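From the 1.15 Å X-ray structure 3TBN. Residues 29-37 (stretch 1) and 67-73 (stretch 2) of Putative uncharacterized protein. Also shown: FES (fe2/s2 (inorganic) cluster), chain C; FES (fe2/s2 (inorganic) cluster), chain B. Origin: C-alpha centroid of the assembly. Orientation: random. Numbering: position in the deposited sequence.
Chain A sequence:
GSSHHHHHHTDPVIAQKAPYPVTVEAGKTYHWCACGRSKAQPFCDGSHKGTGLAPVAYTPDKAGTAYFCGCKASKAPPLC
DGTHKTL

Stretch 1 (29-37) TYHWCACGR
Stretch 2 67-73: YFCGCKA

What holds the two stretches together most firmly? Two hydrogen bonds do, both ending on backbone carbonyls of cluster-binding cysteines. Lys 72 NZ donates to Cys 33 O at 2.7 Å, and Trp 32 NE1 donates to Cys 69 O at 2.8 Å, with an N-H...O angle of 156° and the carbonyl near the plane of the indole at its edge. Lys 72 NZ also reaches back within its own stretch to Cys 69 O, 3.0 Å away, so that one carbonyl accepts from both side chains. Lys 72 NZ lies 3.4 Å from Trp 32 NE1, but both are donors and no hydrogen bond joins them.

How does the lysine get there? Its backbone is left-handed (phi 73°, psi 10°) and its CA-to-CB bond points sideways. With chi1 at -48° and chi2 at -46° (both m), then chi3 and chi4 both t, the chain runs past Gly 36, where Lys 72 CG lies 3.8 Å from Gly 36 N, and ends at the carbonyls. Gly 36 (phi 83°, psi -2°) has a backbone where a CB would be jammed against the preceding carbonyl O; an ideal CB would also sit 3.7 Å from Lys 72 CG. Beside the lysine backbone, a water donates to Ala 34 O at 2.7 Å and to Lys 72 O at 2.8 Å, bridging residues whose CA atoms are 5.8 Å apart.

How do the clusters frame this contact? Each stretch supplies two cysteines to its own Fe2S2 cluster: Cys 33 SG and Cys 35 SG each lie 2.4 Å from FE2 of FES chain B, and Cys 69 SG and Cys 71 SG each lie 2.4 Å from FE2 of FES chain C. The rotamers repeat, t for Cys 33 and Cys 69, p for Cys 35 and Cys 71.

What packs around the polar centre? From the strands, Tyr 30, Trp 32 and Phe 68 supply the aromatic side chains of the contact, with the CA atoms of Trp 32 and Phe 68 7.6 Å apart. The CA-to-CB bonds of Trp 32 (chi1 176°, chi2 70°) and Phe 68 (chi1 -72°, chi2 -76°) point toward the other stretch. The indole five-membered ring and the phenyl ring are 18° from parallel but slid apart, centroids 5.8 Å distant, so they barely overlap; Trp 32 CD1 approaches Phe 68 CD1 to 3.9 Å. Trp 32 CZ2 lies 3.7 Å from Cys 69 CB. Farther out, Tyr 30 CB (chi1 -62°) meets Phe 68 CZ at 4.3 Å.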

# COMPACT_ATOMS: atom_id res chain seq x y z
N THR A 29 -12.92 6.61 5.85
CA THR A 29 -11.86 6.68 4.85
C THR A 29 -10.51 6.32 5.46
O THR A 29 -10.09 6.89 6.47
CB THR A 29 -11.78 8.08 4.23
OG1 THR A 29 -13.06 8.42 3.66
CG2 THR A 29 -10.72 8.13 3.15
N TYR A 30 -9.86 5.34 4.83
CA TYR A 30 -8.53 4.87 5.19
C TYR A 30 -7.55 5.39 4.15
O TYR A 30 -7.88 5.51 2.97
CB TYR A 30 -8.51 3.33 5.23
CG TYR A 30 -9.45 2.79 6.28
CD1 TYR A 30 -8.98 2.46 7.54
CD2 TYR A 30 -10.81 2.68 6.03
CE1 TYR A 30 -9.85 2.02 8.53
CE2 TYR A 30 -11.68 2.23 7.00
CZ TYR A 30 -11.19 1.91 8.25
OH TYR A 30 -12.06 1.47 9.22
N HIS A 31 -6.34 5.69 4.59
CA HIS A 31 -5.33 6.24 3.70
C HIS A 31 -4.19 5.26 3.60
O HIS A 31 -3.38 5.12 4.51
CB HIS A 31 -4.90 7.61 4.20
CG HIS A 31 -6.05 8.56 4.35
ND1 HIS A 31 -6.51 9.33 3.30
CD2 HIS A 31 -6.88 8.81 5.39
CE1 HIS A 31 -7.55 10.04 3.71
NE2 HIS A 31 -7.79 9.74 4.97
N TRP A 32 -4.18 4.52 2.49
CA TRP A 32 -3.21 3.46 2.27
C TRP A 32 -1.85 4.02 1.89
O TRP A 32 -1.75 4.89 1.02
CB TRP A 32 -3.72 2.57 1.14
CG TRP A 32 -2.79 1.48 0.71
CD1 TRP A 32 -2.47 0.36 1.42
CD2 TRP A 32 -2.09 1.38 -0.53
NE1 TRP A 32 -1.61 -0.43 0.69
CE2 TRP A 32 -1.36 0.18 -0.51
CE3 TRP A 32 -2.01 2.20 -1.66
CZ2 TRP A 32 -0.57 -0.24 -1.58
CZ3 TRP A 32 -1.22 1.79 -2.72
CH2 TRP A 32 -0.51 0.58 -2.68
N CYS A 33 -0.81 3.51 2.54
CA CYS A 33 0.56 3.85 2.18
C CYS A 33 0.94 3.19 0.85
O CYS A 33 1.01 1.97 0.75
CB CYS A 33 1.52 3.39 3.28
SG CYS A 33 3.27 3.66 2.85
N ALA A 34 1.18 4.02 -0.16
CA ALA A 34 1.60 3.56 -1.47
C ALA A 34 3.12 3.46 -1.59
O ALA A 34 3.63 2.85 -2.52
CB ALA A 34 1.06 4.48 -2.55
N CYS A 35 3.85 4.09 -0.67
CA CYS A 35 5.29 4.24 -0.82
C CYS A 35 6.12 3.18 -0.10
O CYS A 35 7.30 3.01 -0.41
CB CYS A 35 5.72 5.64 -0.35
SG CYS A 35 5.72 5.92 1.44
N GLY A 36 5.52 2.48 0.85
CA GLY A 36 6.24 1.50 1.64
C GLY A 36 7.02 2.03 2.83
O GLY A 36 7.61 1.24 3.56
N ARG A 37 7.02 3.35 3.03
CA ARG A 37 7.87 3.96 4.06
C ARG A 37 7.19 4.09 5.42
O ARG A 37 7.87 4.23 6.43
CB ARG A 37 8.36 5.33 3.59
CG ARG A 37 9.22 5.26 2.33
CD ARG A 37 9.37 6.60 1.63
NE ARG A 37 10.07 7.59 2.43
CZ ARG A 37 11.39 7.70 2.51
NH1 ARG A 37 12.18 6.87 1.84
NH2 ARG A 37 11.93 8.65 3.27
N TYR A 67 -7.85 -6.63 2.78
CA TYR A 67 -6.47 -7.08 2.67
C TYR A 67 -5.69 -6.03 1.89
O TYR A 67 -5.65 -6.05 0.66
CB TYR A 67 -6.41 -8.45 2.00
CG TYR A 67 -6.99 -9.54 2.88
CD1 TYR A 67 -8.37 -9.71 2.98
CD2 TYR A 67 -6.17 -10.37 3.62
CE1 TYR A 67 -8.91 -10.69 3.78
CE2 TYR A 67 -6.70 -11.36 4.44
CZ TYR A 67 -8.07 -11.51 4.51
OH TYR A 67 -8.60 -12.49 5.32
N PHE A 68 -5.11 -5.09 2.62
CA PHE A 68 -4.36 -4.01 2.01
C PHE A 68 -3.02 -4.52 1.50
O PHE A 68 -2.39 -5.38 2.11
CB PHE A 68 -4.15 -2.88 3.01
CG PHE A 68 -5.38 -2.09 3.31
CD1 PHE A 68 -5.87 -1.16 2.41
CD2 PHE A 68 -6.06 -2.27 4.50
CE1 PHE A 68 -7.00 -0.42 2.69
CE2 PHE A 68 -7.19 -1.54 4.79
CZ PHE A 68 -7.66 -0.61 3.88
N CYS A 69 -2.58 -3.99 0.37
CA CYS A 69 -1.32 -4.40 -0.23
C CYS A 69 -0.12 -3.94 0.62
O CYS A 69 -0.01 -2.77 0.97
CB CYS A 69 -1.23 -3.85 -1.65
SG CYS A 69 0.35 -4.08 -2.48
N GLY A 70 0.75 -4.89 0.95
CA GLY A 70 1.97 -4.61 1.68
C GLY A 70 3.20 -4.46 0.79
O GLY A 70 4.17 -3.81 1.19
N CYS A 71 3.17 -5.05 -0.40
CA CYS A 71 4.33 -5.05 -1.29
C CYS A 71 4.42 -3.77 -2.12
O CYS A 71 5.48 -3.46 -2.66
CB CYS A 71 4.31 -6.28 -2.22
SG CYS A 71 3.07 -6.23 -3.55
N LYS A 72 3.29 -3.07 -2.20
CA LYS A 72 3.13 -1.80 -2.91
C LYS A 72 3.12 -1.93 -4.44
O LYS A 72 3.13 -0.93 -5.15
CB LYS A 72 4.14 -0.75 -2.43
CG LYS A 72 4.21 -0.64 -0.90
CD LYS A 72 2.83 -0.57 -0.25
CE LYS A 72 2.92 -0.43 1.26
NZ LYS A 72 1.58 -0.45 1.91
N ALA A 73 3.05 -3.17 -4.93
CA ALA A 73 3.06 -3.43 -6.36
C ALA A 73 1.72 -3.92 -6.92
O ALA A 73 1.63 -4.24 -8.10
CB ALA A 73 4.17 -4.43 -6.70
FE1 FES C . -0.45 -8.73 -2.32
FE2 FES C . 0.86 -6.38 -2.70
S1 FES C . 0.71 -7.56 -0.82
S2 FES C . -0.35 -7.51 -4.18
FE1 FES B . 2.25 8.25 2.99
FE2 FES B . 3.58 5.96 2.42
S1 FES B . 3.70 7.16 4.28
S2 FES B . 2.07 6.99 1.14
O HOH W 1 2.76 1.87 -4.91